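Local coordinates for molybdopterin biosynthesis moeA protein (Pyrococcus horikoshii, PDB 1WU2), which probably acts in the late steps of molybdenum cofactor biosynthesis, binding molybdopterin and assisting insertion of the metal, as in other MoeA-family proteins, at residues Gly278-Pro286 / Ser338-Ile346; Leu370-Ile378 / Gly388-Tyr396. All blocks are in the same frame, centred on the assembly; numbering follows the deposited sequence.

Contact 1: residues Gly278-Pro286 / Ser338-Ile346; sequences GTTIKPGRP and SQLGRYEFI
Three successive torsions near -60° (chi1 -56°, then chi2 and chi3 alike) set CG anti to its own carbonyl carbon and curl the Arg342 side chain across to 278-286, bringing its guanidinium edge to the carbonyls of Thr280 and Ile281. NE donates to Thr280 O at 3.1 Å and NH2 to Ile281 O at 3.2 Å, the latter nearly straight at 171°. Both oxygens lie within a few degrees of the guanidinium plane, which is thereby fixed in rotation, although each donor stands well above the plane of the carbonyl it meets. Thr280 O is gripped twice, because Tyr343 N reaches it from the opposite face at 3.2 Å. Lys282 crosses the arginine at about a right angle, its CB 3.4 Å from Arg342 NH2 and its methylenes lying over one guanidinium face. Without the guanidinium, as with an alanine here, Ile281 O would probably lose its mate in this contact, the hold on Thr280 O would shrink to the backbone bond, and the lysine methylenes would be free to shift.

The backbones pair in parallel, Ile281 with Tyr343 and Lys282 with Glu344. Lys282 N donates to Tyr343 O at 3.0 Å, and Phe345 N donates to Lys282 O at the same length. A water adds a second donor to Lys282 O and also donates to Glu344 OE1, linking the backbone to a carboxylate beside the lysine chain. The strand stops at Lys282, where a cis peptide bond leads into Pro283. On the face carrying Ile281 and Tyr343, Ile281 packs on Tyr10 of helix 10-20 and Leu309 of helix 300-319, and Tyr343 OH bonds to Glu377. Glu344 pairs through its backbone with Ile378, so strand 343-351 runs between strands 281-282 and 374-378.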
ATOM      1  N   GLY A 278     -20.903 -18.054  14.197  1.00 33.75           N
ATOM      2  CA  GLY A 278     -20.120 -18.506  15.329  1.00 33.45           C
ATOM      3  C   GLY A 278     -18.888 -19.181  14.773  1.00 33.21           C
ATOM      4  O   GLY A 278     -18.944 -20.314  14.296  1.00 33.05           O
ATOM      5  N   THR A 279     -17.776 -18.461  14.816  1.00 32.87           N
ATOM      6  CA  THR A 279     -16.529 -18.913  14.234  1.00 32.69           C
ATOM      7  C   THR A 279     -15.420 -18.898  15.284  1.00 32.47           C
ATOM      8  O   THR A 279     -15.602 -18.426  16.409  1.00 32.25           O
ATOM      9  CB  THR A 279     -16.185 -18.036  12.996  1.00 32.78           C
ATOM     10  OG1 THR A 279     -15.344 -18.762  12.088  1.00 33.23           O
ATOM     11  CG2 THR A 279     -15.363 -16.813  13.370  1.00 32.36           C
ATOM     12  N   THR A 280     -14.265 -19.406  14.894  1.00 32.40           N
ATOM     13  CA  THR A 280     -13.180 -19.682  15.823  1.00 32.26           C
ATOM     14  C   THR A 280     -12.284 -18.460  16.116  1.00 32.15           C
ATOM     15  O   THR A 280     -11.568 -18.445  17.116  1.00 31.90           O
ATOM     16  CB  THR A 280     -12.378 -20.888  15.269  1.00 32.24           C
ATOM     17  OG1 THR A 280     -12.914 -22.106  15.806  1.00 32.44           O
ATOM     18  CG2 THR A 280     -10.965 -20.901  15.731  1.00 32.53           C
ATOM     19  N   ILE A 281     -12.344 -17.430  15.277  1.00 32.05           N
ATOM     20  CA  ILE A 281     -11.430 -16.290  15.418  1.00 32.09           C
ATOM     21  C   ILE A 281     -11.653 -15.500  16.715  1.00 32.20           C
ATOM     22  O   ILE A 281     -12.734 -15.536  17.300  1.00 32.16           O
ATOM     23  CB  ILE A 281     -11.487 -15.344  14.182  1.00 32.00           C
ATOM     24  CG1 ILE A 281     -12.783 -14.524  14.151  1.00 31.86           C
ATOM     25  CG2 ILE A 281     -11.300 -16.134  12.886  1.00 31.77           C
ATOM     26  CD1 ILE A 281     -12.732 -13.342  13.202  1.00 32.07           C
ATOM     27  N   LYS A 282     -10.615 -14.787  17.138  1.00 32.35           N
ATOM     28  CA  LYS A 282     -10.641 -13.992  18.360  1.00 32.65           C
ATOM     29  C   LYS A 282      -9.681 -12.804  18.207  1.00 32.72           C
ATOM     30  O   LYS A 282      -8.482 -13.018  18.044  1.00 32.85           O
ATOM     31  CB  LYS A 282     -10.217 -14.844  19.562  1.00 32.73           C
ATOM     32  CG  LYS A 282     -10.416 -14.159  20.917  1.00 33.41           C
ATOM     33  CD  LYS A 282      -9.616 -14.846  22.023  1.00 34.60           C
ATOM     34  CE  LYS A 282      -9.615 -14.032  23.317  1.00 35.22           C
ATOM     35  NZ  LYS A 282      -8.242 -13.591  23.709  1.00 35.87           N
ATOM     36  N   PRO A 283     -10.178 -11.565  18.243  1.00 32.81           N
ATOM     37  CA  PRO A 283     -11.610 -11.248  18.350  1.00 32.91           C
ATOM     38  C   PRO A 283     -12.380 -11.536  17.061  1.00 33.06           C
ATOM     39  O   PRO A 283     -11.785 -11.981  16.079  1.00 33.06           O
ATOM     40  CB  PRO A 283     -11.609  -9.742  18.642  1.00 32.91           C
ATOM     41  CG  PRO A 283     -10.344  -9.237  18.033  1.00 32.85           C
ATOM     42  CD  PRO A 283      -9.348 -10.350  18.179  1.00 32.77           C
ATOM     43  N   GLY A 284     -13.689 -11.287  17.076  1.00 33.41           N
ATOM     44  CA  GLY A 284     -14.537 -11.467  15.908  1.00 33.69           C
ATOM     45  C   GLY A 284     -15.264 -12.797  15.853  1.00 34.01           C
ATOM     46  O   GLY A 284     -15.749 -13.190  14.794  1.00 33.84           O
ATOM     47  N   ARG A 285     -15.350 -13.472  16.997  1.00 34.55           N
ATOM     48  CA  ARG A 285     -15.958 -14.805  17.108  1.00 34.92           C
ATOM     49  C   ARG A 285     -17.387 -14.912  16.542  1.00 34.64           C
ATOM     50  O   ARG A 285     -17.664 -15.836  15.781  1.00 34.57           O
ATOM     51  CB  ARG A 285     -15.894 -15.293  18.572  1.00 35.24           C
ATOM     52  CG  ARG A 285     -17.104 -16.064  19.094  1.00 37.10           C
ATOM     53  CD  ARG A 285     -16.943 -16.533  20.532  1.00 39.32           C
ATOM     54  NE  ARG A 285     -18.166 -17.142  21.048  1.00 41.59           N
ATOM     55  CZ  ARG A 285     -18.240 -17.917  22.132  1.00 43.82           C
ATOM     56  NH1 ARG A 285     -17.155 -18.198  22.854  1.00 44.46           N
ATOM     57  NH2 ARG A 285     -19.415 -18.419  22.500  1.00 44.38           N
ATOM     58  N   PRO A 286     -18.289 -13.992  16.889  1.00 34.38           N
ATOM     59  CA  PRO A 286     -19.685 -14.078  16.420  1.00 34.20           C
ATOM     60  C   PRO A 286     -19.920 -13.798  14.922  1.00 33.91           C
ATOM     61  O   PRO A 286     -21.072 -13.607  14.531  1.00 34.09           O
ATOM     62  CB  PRO A 286     -20.414 -13.026  17.277  1.00 34.20           C
ATOM     63  CG  PRO A 286     -19.442 -12.645  18.360  1.00 34.42           C
ATOM     64  CD  PRO A 286     -18.082 -12.827  17.769  1.00 34.33           C
ATOM     65  N   SER A 338      -1.655 -18.218  23.908  1.00 35.97           N
ATOM     66  CA  SER A 338      -2.792 -18.392  23.008  1.00 35.74           C
ATOM     67  C   SER A 338      -3.694 -19.544  23.435  1.00 35.36           C
ATOM     68  O   SER A 338      -3.224 -20.604  23.854  1.00 35.31           O
ATOM     69  CB  SER A 338      -2.308 -18.639  21.578  1.00 35.83           C
ATOM     70  OG  SER A 338      -1.416 -17.623  21.151  1.00 36.56           O
ATOM     71  N   GLN A 339      -4.996 -19.318  23.308  1.00 34.84           N
ATOM     72  CA  GLN A 339      -5.998 -20.326  23.601  1.00 34.44           C
ATOM     73  C   GLN A 339      -6.035 -21.358  22.485  1.00 33.91           C
ATOM     74  O   GLN A 339      -6.062 -21.002  21.303  1.00 33.80           O
ATOM     75  CB  GLN A 339      -7.371 -19.664  23.734  1.00 34.57           C
ATOM     76  CG  GLN A 339      -8.376 -20.450  24.549  1.00 35.17           C
ATOM     77  CD  GLN A 339      -9.719 -19.749  24.644  1.00 35.88           C
ATOM     78  OE1 GLN A 339      -9.793 -18.522  24.569  1.00 36.86           O
ATOM     79  NE2 GLN A 339     -10.781 -20.524  24.821  1.00 36.45           N
ATOM     80  N   LEU A 340      -6.020 -22.633  22.863  1.00 33.21           N
ATOM     81  CA  LEU A 340      -6.248 -23.719  21.915  1.00 32.88           C
ATOM     82  C   LEU A 340      -7.723 -23.710  21.535  1.00 32.35           C
ATOM     83  O   LEU A 340      -8.582 -23.440  22.374  1.00 32.30           O
ATOM     84  CB  LEU A 340      -5.856 -25.079  22.505  1.00 32.80           C
ATOM     85  CG  LEU A 340      -4.356 -25.378  22.601  1.00 33.21           C
ATOM     86  CD1 LEU A 340      -4.113 -26.692  23.343  1.00 33.38           C
ATOM     87  CD2 LEU A 340      -3.706 -25.421  21.224  1.00 33.14           C
ATOM     88  N   GLY A 341      -8.003 -23.992  20.267  1.00 31.83           N
ATOM     89  CA  GLY A 341      -9.348 -23.898  19.730  1.00 31.54           C
ATOM     90  C   GLY A 341      -9.737 -22.515  19.224  1.00 31.21           C
ATOM     91  O   GLY A 341     -10.830 -22.362  18.681  1.00 31.22           O
ATOM     92  N   ARG A 342      -8.863 -21.518  19.390  1.00 30.74           N
ATOM     93  CA  ARG A 342      -9.143 -20.150  18.940  1.00 30.38           C
ATOM     94  C   ARG A 342      -8.053 -19.622  18.010  1.00 30.13           C
ATOM     95  O   ARG A 342      -6.860 -19.713  18.311  1.00 30.14           O
ATOM     96  CB  ARG A 342      -9.311 -19.203  20.130  1.00 30.33           C
ATOM     97  CG  ARG A 342     -10.382 -19.631  21.139  1.00 30.09           C
ATOM     98  CD  ARG A 342     -11.784 -19.705  20.574  1.00 29.39           C
ATOM     99  NE  ARG A 342     -12.254 -18.399  20.119  1.00 29.49           N
ATOM    100  CZ  ARG A 342     -12.765 -17.455  20.904  1.00 29.56           C
ATOM    101  NH1 ARG A 342     -12.905 -17.643  22.214  1.00 29.49           N
ATOM    102  NH2 ARG A 342     -13.153 -16.307  20.366  1.00 30.07           N
ATOM    103  N   TYR A 343      -8.485 -19.063  16.881  1.00 29.73           N
ATOM    104  CA  TYR A 343      -7.599 -18.506  15.869  1.00 29.38           C
ATOM    105  C   TYR A 343      -7.341 -17.040  16.208  1.00 29.29           C
ATOM    106  O   TYR A 343      -8.223 -16.201  16.053  1.00 29.23           O
ATOM    107  CB  TYR A 343      -8.247 -18.642  14.491  1.00 29.29           C
ATOM    108  CG  TYR A 343      -7.313 -18.447  13.325  1.00 28.86           C
ATOM    109  CD1 TYR A 343      -7.102 -17.184  12.782  1.00 28.04           C
ATOM    110  CD2 TYR A 343      -6.656 -19.530  12.751  1.00 28.42           C
ATOM    111  CE1 TYR A 343      -6.247 -17.004  11.707  1.00 28.06           C
ATOM    112  CE2 TYR A 343      -5.799 -19.362  11.675  1.00 28.00           C
ATOM    113  CZ  TYR A 343      -5.600 -18.097  11.157  1.00 27.99           C
ATOM    114  OH  TYR A 343      -4.754 -17.923  10.088  1.00 27.49           O
ATOM    115  N   GLU A 344      -6.129 -16.743  16.669  1.00 29.10           N
ATOM    116  CA  GLU A 344      -5.799 -15.425  17.210  1.00 29.05           C
ATOM    117  C   GLU A 344      -5.460 -14.418  16.114  1.00 28.70           C
ATOM    118  O   GLU A 344      -4.563 -14.646  15.307  1.00 28.67           O
ATOM    119  CB  GLU A 344      -4.603 -15.496  18.179  1.00 29.13           C
ATOM    120  CG  GLU A 344      -4.518 -16.727  19.072  1.00 29.93           C
ATOM    121  CD  GLU A 344      -5.640 -16.816  20.084  1.00 30.93           C
ATOM    122  OE1 GLU A 344      -6.346 -15.806  20.293  1.00 31.68           O
ATOM    123  OE2 GLU A 344      -5.811 -17.906  20.670  1.00 31.45           O
ATOM    124  N   PHE A 345      -6.178 -13.301  16.103  1.00 28.46           N
ATOM    125  CA  PHE A 345      -5.804 -12.131  15.320  1.00 28.04           C
ATOM    126  C   PHE A 345      -5.073 -11.196  16.277  1.00 27.90           C
ATOM    127  O   PHE A 345      -5.685 -10.600  17.164  1.00 28.20           O
ATOM    128  CB  PHE A 345      -7.055 -11.466  14.738  1.00 27.96           C
ATOM    129  CG  PHE A 345      -6.770 -10.311  13.813  1.00 27.41           C
ATOM    130  CD1 PHE A 345      -6.738  -9.010  14.298  1.00 26.93           C
ATOM    131  CD2 PHE A 345      -6.571 -10.522  12.454  1.00 26.94           C
ATOM    132  CE1 PHE A 345      -6.496  -7.934  13.445  1.00 26.90           C
ATOM    133  CE2 PHE A 345      -6.327  -9.456  11.596  1.00 26.61           C
ATOM    134  CZ  PHE A 345      -6.284  -8.158  12.095  1.00 26.74           C
ATOM    135  N   ILE A 346      -3.762 -11.085  16.100  1.00 27.56           N
ATOM    136  CA  ILE A 346      -2.904 -10.345  17.018  1.00 27.24           C
ATOM    137  C   ILE A 346      -2.356  -9.113  16.331  1.00 27.12           C
ATOM    138  O   ILE A 346      -1.719  -9.216  15.290  1.00 26.93           O
ATOM    139  CB  ILE A 346      -1.728 -11.236  17.492  1.00 27.14           C
ATOM    140  CG1 ILE A 346      -2.247 -12.498  18.192  1.00 26.92           C
ATOM    141  CG2 ILE A 346      -0.787 -10.449  18.406  1.00 27.02           C
ATOM    142  CD1 ILE A 346      -3.146 -12.232  19.392  1.00 26.76           C
TER
HETATM  143  O   HOH W   1      -6.383 -12.814  20.019  1.00 42.85           O

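Contact 2: residues Leu370-Ile378 / Gly388-Tyr396; sequences LASNAYLEI and GEEVWITLY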
ATOM      1  N   LEU A 370      -4.891   1.938  16.043  1.00 28.79           N
ATOM      2  CA  LEU A 370      -4.060   3.079  15.662  1.00 28.48           C
ATOM      3  C   LEU A 370      -2.569   2.809  15.884  1.00 28.09           C
ATOM      4  O   LEU A 370      -1.731   3.213  15.075  1.00 27.92           O
ATOM      5  CB  LEU A 370      -4.476   4.339  16.436  1.00 28.46           C
ATOM      6  CG  LEU A 370      -5.475   5.281  15.758  1.00 28.53           C
ATOM      7  CD1 LEU A 370      -6.669   4.524  15.197  1.00 28.60           C
ATOM      8  CD2 LEU A 370      -5.931   6.349  16.741  1.00 28.63           C
ATOM      9  N   ALA A 371      -2.247   2.120  16.976  1.00 27.70           N
ATOM     10  CA  ALA A 371      -0.859   1.878  17.364  1.00 27.51           C
ATOM     11  C   ALA A 371      -0.236   0.687  16.635  1.00 27.30           C
ATOM     12  O   ALA A 371       0.960   0.433  16.785  1.00 27.39           O
ATOM     13  CB  ALA A 371      -0.766   1.671  18.880  1.00 27.50           C
ATOM     14  N   SER A 372      -1.040  -0.033  15.851  1.00 26.99           N
ATOM     15  CA  SER A 372      -0.581  -1.237  15.159  1.00 26.80           C
ATOM     16  C   SER A 372      -0.317  -1.002  13.672  1.00 26.70           C
ATOM     17  O   SER A 372      -0.864  -0.087  13.061  1.00 26.69           O
ATOM     18  CB  SER A 372      -1.589  -2.377  15.331  1.00 26.66           C
ATOM     19  OG  SER A 372      -2.865  -2.022  14.838  1.00 26.92           O
ATOM     20  N   ASN A 373       0.519  -1.873  13.119  1.00 26.45           N
ATOM     21  CA  ASN A 373       1.073  -1.771  11.772  1.00 26.50           C
ATOM     22  C   ASN A 373       0.734  -2.970  10.897  1.00 26.06           C
ATOM     23  O   ASN A 373       0.960  -2.955   9.689  1.00 26.05           O
ATOM     24  CB  ASN A 373       2.603  -1.748  11.890  1.00 26.65           C
ATOM     25  CG  ASN A 373       3.233  -0.696  11.047  1.00 27.49           C
ATOM     26  OD1 ASN A 373       2.551   0.010  10.302  1.00 29.45           O
ATOM     27  ND2 ASN A 373       4.550  -0.566  11.158  1.00 27.51           N
ATOM     28  N   ALA A 374       0.234  -4.020  11.524  1.00 25.65           N
ATOM     29  CA  ALA A 374       0.261  -5.344  10.932  1.00 25.45           C
ATOM     30  C   ALA A 374      -0.532  -6.297  11.801  1.00 25.11           C
ATOM     31  O   ALA A 374      -1.058  -5.904  12.838  1.00 24.99           O
ATOM     32  CB  ALA A 374       1.712  -5.830  10.812  1.00 25.42           C
ATOM     33  N   TYR A 375      -0.622  -7.549  11.374  1.00 24.89           N
ATOM     34  CA  TYR A 375      -1.194  -8.578  12.218  1.00 24.80           C
ATOM     35  C   TYR A 375      -0.524  -9.931  12.041  1.00 25.01           C
ATOM     36  O   TYR A 375       0.057 -10.233  11.004  1.00 24.89           O
ATOM     37  CB  TYR A 375      -2.712  -8.677  12.025  1.00 24.70           C
ATOM     38  CG  TYR A 375      -3.190  -9.085  10.648  1.00 24.11           C
ATOM     39  CD1 TYR A 375      -3.474 -10.418  10.353  1.00 23.77           C
ATOM     40  CD2 TYR A 375      -3.410  -8.135   9.657  1.00 23.37           C
ATOM     41  CE1 TYR A 375      -3.946 -10.795   9.101  1.00 23.67           C
ATOM     42  CE2 TYR A 375      -3.881  -8.502   8.398  1.00 23.73           C
ATOM     43  CZ  TYR A 375      -4.147  -9.832   8.128  1.00 24.04           C
ATOM     44  OH  TYR A 375      -4.609 -10.201   6.888  1.00 24.69           O
ATOM     45  N   LEU A 376      -0.611 -10.724  13.098  1.00 25.45           N
ATOM     46  CA  LEU A 376      -0.095 -12.075  13.140  1.00 25.84           C
ATOM     47  C   LEU A 376      -1.271 -13.011  13.368  1.00 26.21           C
ATOM     48  O   LEU A 376      -2.158 -12.716  14.161  1.00 26.11           O
ATOM     49  CB  LEU A 376       0.913 -12.198  14.286  1.00 25.91           C
ATOM     50  CG  LEU A 376       1.277 -13.605  14.760  1.00 25.81           C
ATOM     51  CD1 LEU A 376       2.035 -14.343  13.682  1.00 25.96           C
ATOM     52  CD2 LEU A 376       2.090 -13.525  16.033  1.00 26.63           C
ATOM     53  N   GLU A 377      -1.272 -14.144  12.682  1.00 27.00           N
ATOM     54  CA  GLU A 377      -2.309 -15.147  12.857  1.00 27.61           C
ATOM     55  C   GLU A 377      -1.716 -16.376  13.535  1.00 28.09           C
ATOM     56  O   GLU A 377      -0.709 -16.916  13.081  1.00 28.17           O
ATOM     57  CB  GLU A 377      -2.915 -15.522  11.512  1.00 27.67           C
ATOM     58  CG  GLU A 377      -3.729 -14.403  10.879  1.00 28.28           C
ATOM     59  CD  GLU A 377      -3.919 -14.600   9.390  1.00 29.57           C
ATOM     60  OE1 GLU A 377      -4.793 -15.405   8.997  1.00 30.83           O
ATOM     61  OE2 GLU A 377      -3.183 -13.960   8.612  1.00 30.38           O
ATOM     62  N   ILE A 378      -2.343 -16.796  14.630  1.00 28.72           N
ATOM     63  CA  ILE A 378      -1.940 -17.984  15.369  1.00 29.15           C
ATOM     64  C   ILE A 378      -3.049 -19.026  15.226  1.00 29.67           C
ATOM     65  O   ILE A 378      -4.151 -18.816  15.730  1.00 29.53           O
ATOM     66  CB  ILE A 378      -1.706 -17.638  16.855  1.00 29.14           C
ATOM     67  CG1 ILE A 378      -0.721 -16.467  16.980  1.00 29.23           C
ATOM     68  CG2 ILE A 378      -1.196 -18.863  17.617  1.00 29.19           C
ATOM     69  CD1 ILE A 378      -0.577 -15.913  18.385  1.00 29.61           C
ATOM     70  N   GLY A 388      11.761 -14.144  20.491  1.00 40.22           N
ATOM     71  CA  GLY A 388      12.910 -14.736  19.824  1.00 39.78           C
ATOM     72  C   GLY A 388      12.512 -15.582  18.627  1.00 39.28           C
ATOM     73  O   GLY A 388      13.266 -15.674  17.660  1.00 39.26           O
ATOM     74  N   GLU A 389      11.341 -16.216  18.699  1.00 38.79           N
ATOM     75  CA  GLU A 389      10.795 -16.984  17.581  1.00 38.43           C
ATOM     76  C   GLU A 389      10.511 -16.069  16.395  1.00 37.81           C
ATOM     77  O   GLU A 389       9.968 -14.982  16.563  1.00 37.64           O
ATOM     78  CB  GLU A 389       9.487 -17.682  17.974  1.00 38.59           C
ATOM     79  CG  GLU A 389       9.647 -19.006  18.705  1.00 39.19           C
ATOM     80  CD  GLU A 389       8.403 -19.873  18.604  1.00 39.89           C
ATOM     81  OE1 GLU A 389       8.111 -20.372  17.493  1.00 40.26           O
ATOM     82  OE2 GLU A 389       7.712 -20.055  19.630  1.00 40.24           O
ATOM     83  N   GLU A 390      10.872 -16.523  15.200  1.00 37.18           N
ATOM     84  CA  GLU A 390      10.516 -15.823  13.977  1.00 36.74           C
ATOM     85  C   GLU A 390       9.063 -16.114  13.610  1.00 35.78           C
ATOM     86  O   GLU A 390       8.603 -17.250  13.709  1.00 35.64           O
ATOM     87  CB  GLU A 390      11.441 -16.233  12.834  1.00 36.98           C
ATOM     88  CG  GLU A 390      12.887 -15.831  13.061  1.00 38.14           C
ATOM     89  CD  GLU A 390      13.746 -16.040  11.833  1.00 39.98           C
ATOM     90  OE1 GLU A 390      13.754 -17.176  11.298  1.00 41.24           O
ATOM     91  OE2 GLU A 390      14.413 -15.070  11.403  1.00 41.13           O
ATOM     92  N   VAL A 391       8.350 -15.072  13.196  1.00 34.78           N
ATOM     93  CA  VAL A 391       6.942 -15.170  12.829  1.00 33.95           C
ATOM     94  C   VAL A 391       6.676 -14.453  11.511  1.00 33.17           C
ATOM     95  O   VAL A 391       7.429 -13.564  11.110  1.00 32.79           O
ATOM     96  CB  VAL A 391       6.026 -14.573  13.924  1.00 33.97           C
ATOM     97  CG1 VAL A 391       6.148 -15.372  15.211  1.00 33.89           C
ATOM     98  CG2 VAL A 391       6.346 -13.095  14.175  1.00 34.15           C
ATOM     99  N   TRP A 392       5.595 -14.857  10.850  1.00 32.25           N
ATOM    100  CA  TRP A 392       5.140 -14.235   9.617  1.00 31.58           C
ATOM    101  C   TRP A 392       3.950 -13.343   9.930  1.00 30.88           C
ATOM    102  O   TRP A 392       3.007 -13.765  10.602  1.00 30.95           O
ATOM    103  CB  TRP A 392       4.765 -15.307   8.593  1.00 31.65           C
ATOM    104  CG  TRP A 392       5.927 -16.171   8.250  1.00 32.28           C
ATOM    105  CD1 TRP A 392       6.310 -17.319   8.880  1.00 32.84           C
ATOM    106  CD2 TRP A 392       6.891 -15.937   7.222  1.00 33.22           C
ATOM    107  NE1 TRP A 392       7.447 -17.824   8.296  1.00 33.21           N
ATOM    108  CE2 TRP A 392       7.826 -16.994   7.273  1.00 33.59           C
ATOM    109  CE3 TRP A 392       7.060 -14.943   6.251  1.00 33.86           C
ATOM    110  CZ2 TRP A 392       8.908 -17.083   6.396  1.00 34.26           C
ATOM    111  CZ3 TRP A 392       8.133 -15.030   5.380  1.00 34.12           C
ATOM    112  CH2 TRP A 392       9.044 -16.094   5.458  1.00 34.23           C
ATOM    113  N   ILE A 393       4.011 -12.104   9.455  1.00 29.85           N
ATOM    114  CA  ILE A 393       2.970 -11.118   9.707  1.00 29.09           C
ATOM    115  C   ILE A 393       2.502 -10.501   8.395  1.00 28.49           C
ATOM    116  O   ILE A 393       3.201 -10.563   7.389  1.00 28.32           O
ATOM    117  CB  ILE A 393       3.478 -10.025  10.686  1.00 28.97           C
ATOM    118  CG1 ILE A 393       4.633  -9.222  10.075  1.00 28.71           C
ATOM    119  CG2 ILE A 393       3.907 -10.660  11.999  1.00 28.90           C
ATOM    120  CD1 ILE A 393       5.079  -8.052  10.922  1.00 28.65           C
ATOM    121  N   THR A 394       1.309  -9.918   8.419  1.00 27.80           N
ATOM    122  CA  THR A 394       0.731  -9.268   7.252  1.00 27.31           C
ATOM    123  C   THR A 394       0.661  -7.771   7.515  1.00 27.19           C
ATOM    124  O   THR A 394       0.094  -7.342   8.517  1.00 27.02           O
ATOM    125  CB  THR A 394      -0.674  -9.828   6.977  1.00 27.23           C
ATOM    126  OG1 THR A 394      -0.597 -11.241   6.759  1.00 26.56           O
ATOM    127  CG2 THR A 394      -1.244  -9.284   5.665  1.00 26.88           C
ATOM    128  N   LEU A 395       1.243  -6.980   6.622  1.00 27.14           N
ATOM    129  CA  LEU A 395       1.184  -5.526   6.739  1.00 27.27           C
ATOM    130  C   LEU A 395      -0.226  -5.014   6.464  1.00 27.44           C
ATOM    131  O   LEU A 395      -0.961  -5.586   5.657  1.00 27.39           O
ATOM    132  CB  LEU A 395       2.169  -4.863   5.772  1.00 27.26           C
ATOM    133  CG  LEU A 395       3.649  -5.218   5.952  1.00 27.06           C
ATOM    134  CD1 LEU A 395       4.500  -4.353   5.045  1.00 27.45           C
ATOM    135  CD2 LEU A 395       4.097  -5.075   7.403  1.00 26.94           C
ATOM    136  N   TYR A 396      -0.601  -3.949   7.161  1.00 27.72           N
ATOM    137  CA  TYR A 396      -1.868  -3.281   6.912  1.00 27.97           C
ATOM    138  C   TYR A 396      -1.812  -2.673   5.523  1.00 28.36           C
ATOM    139  O   TYR A 396      -2.603  -3.039   4.646  1.00 28.86           O
ATOM    140  CB  TYR A 396      -2.122  -2.191   7.956  1.00 28.00           C
ATOM    141  CG  TYR A 396      -2.507  -2.682   9.344  1.00 26.93           C
ATOM    142  CD1 TYR A 396      -2.778  -4.027   9.602  1.00 26.37           C
ATOM    143  CD2 TYR A 396      -2.607  -1.785  10.402  1.00 26.07           C
ATOM    144  CE1 TYR A 396      -3.137  -4.455  10.878  1.00 25.93           C
ATOM    145  CE2 TYR A 396      -2.968  -2.205  11.675  1.00 25.33           C
ATOM    146  CZ  TYR A 396      -3.230  -3.539  11.908  1.00 25.33           C
ATOM    147  OH  TYR A 396      -3.585  -3.966  13.167  1.00 24.77           O
ATOM    148  OXT TYR A 396      -0.951  -1.833   5.271  1.00 28.67           O
TER
HETATM  149  O   HOH W   2       1.407  -1.419   7.469  1.00 52.06           O
HETATM  150  O   HOH W   3      -0.885 -12.749   8.919  1.00 33.09           O
HETATM  151  O   HOH W   4       0.482 -14.499  10.266  1.00 21.30           O
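Ser372 OG and Tyr396 OH share a hydrogen bond of 2.7 Å in which either could be the donor, and the serine hydroxyl is also hydrogen-bonded to the carbonyls of Ser368 and Leu369. The bond lies at one end of an antiparallel pairing in the C-terminal (domain IV) beta sheet, whose strands 374-378 and 390-395 run at 137° to each other. The pairing begins beside a classic beta bulge, Asn373 and Ala374 together opposing the single residue Ile348 of strand 343-351.

Tyr375 holds CG between its backbone N and carbonyl carbon (chi1 63°), which lays the ring alongside Thr394. The threonine CB sits over one ring face, 3.9 Å from the centroid, a CH-pi contact; the phenol oxygen continues to Lys312. At that ring's edge, Tyr375 CD2 meets Tyr396 CE1. Tyr396 in turn lies flat against the bulge: Asn373 C and Ala374 N stand over the centre of one of its faces, while Phe304 meets the ring edge-to-face. The C-terminal residue is held by its backbone as well, Tyr396 N donating to Asn373 O at 3.1 Å.

On the sheet face of Ala374 and Leu376, the packing is apolar. Ile393 CD1 touches Ala374 CB, and Leu376 CD1 rests 4.0 Å from Val391 CB. From the second subunit, Arg162 bonds to Ser372 O and Gln164 packs on Tyr396, placing this end of the sheet at the dimer interface. Tyr375 and Thr394 form a hydrogen-bonded pair: Tyr375 N donates to Thr394 O, and Thr394 N returns a bond to Tyr375 O at 2.9 Å, in the carbonyl plane and nearly straight at 168°.

In the fold
From the N terminus, the chain first passes through the N-terminal region and the probable molybdopterin-binding domain, where segment 278-286 lies. Contact 1 closes a loop of 51 residues that includes helix 300-319 and returns at 338-346, joining that domain to the C-terminal region. Contact 2 follows in series, neither nested nor crossed, and closes a short excursion of nine residues within the C-terminal region. The two centres are 16 Å apart, yet they meet directly because strands 343-351 and 374-378 are neighbours in one sheet: Ile346 O lies 2.9 Å from Leu376 N, a probable hydrogen bond, and the rings of Phe345 and Tyr375 stack.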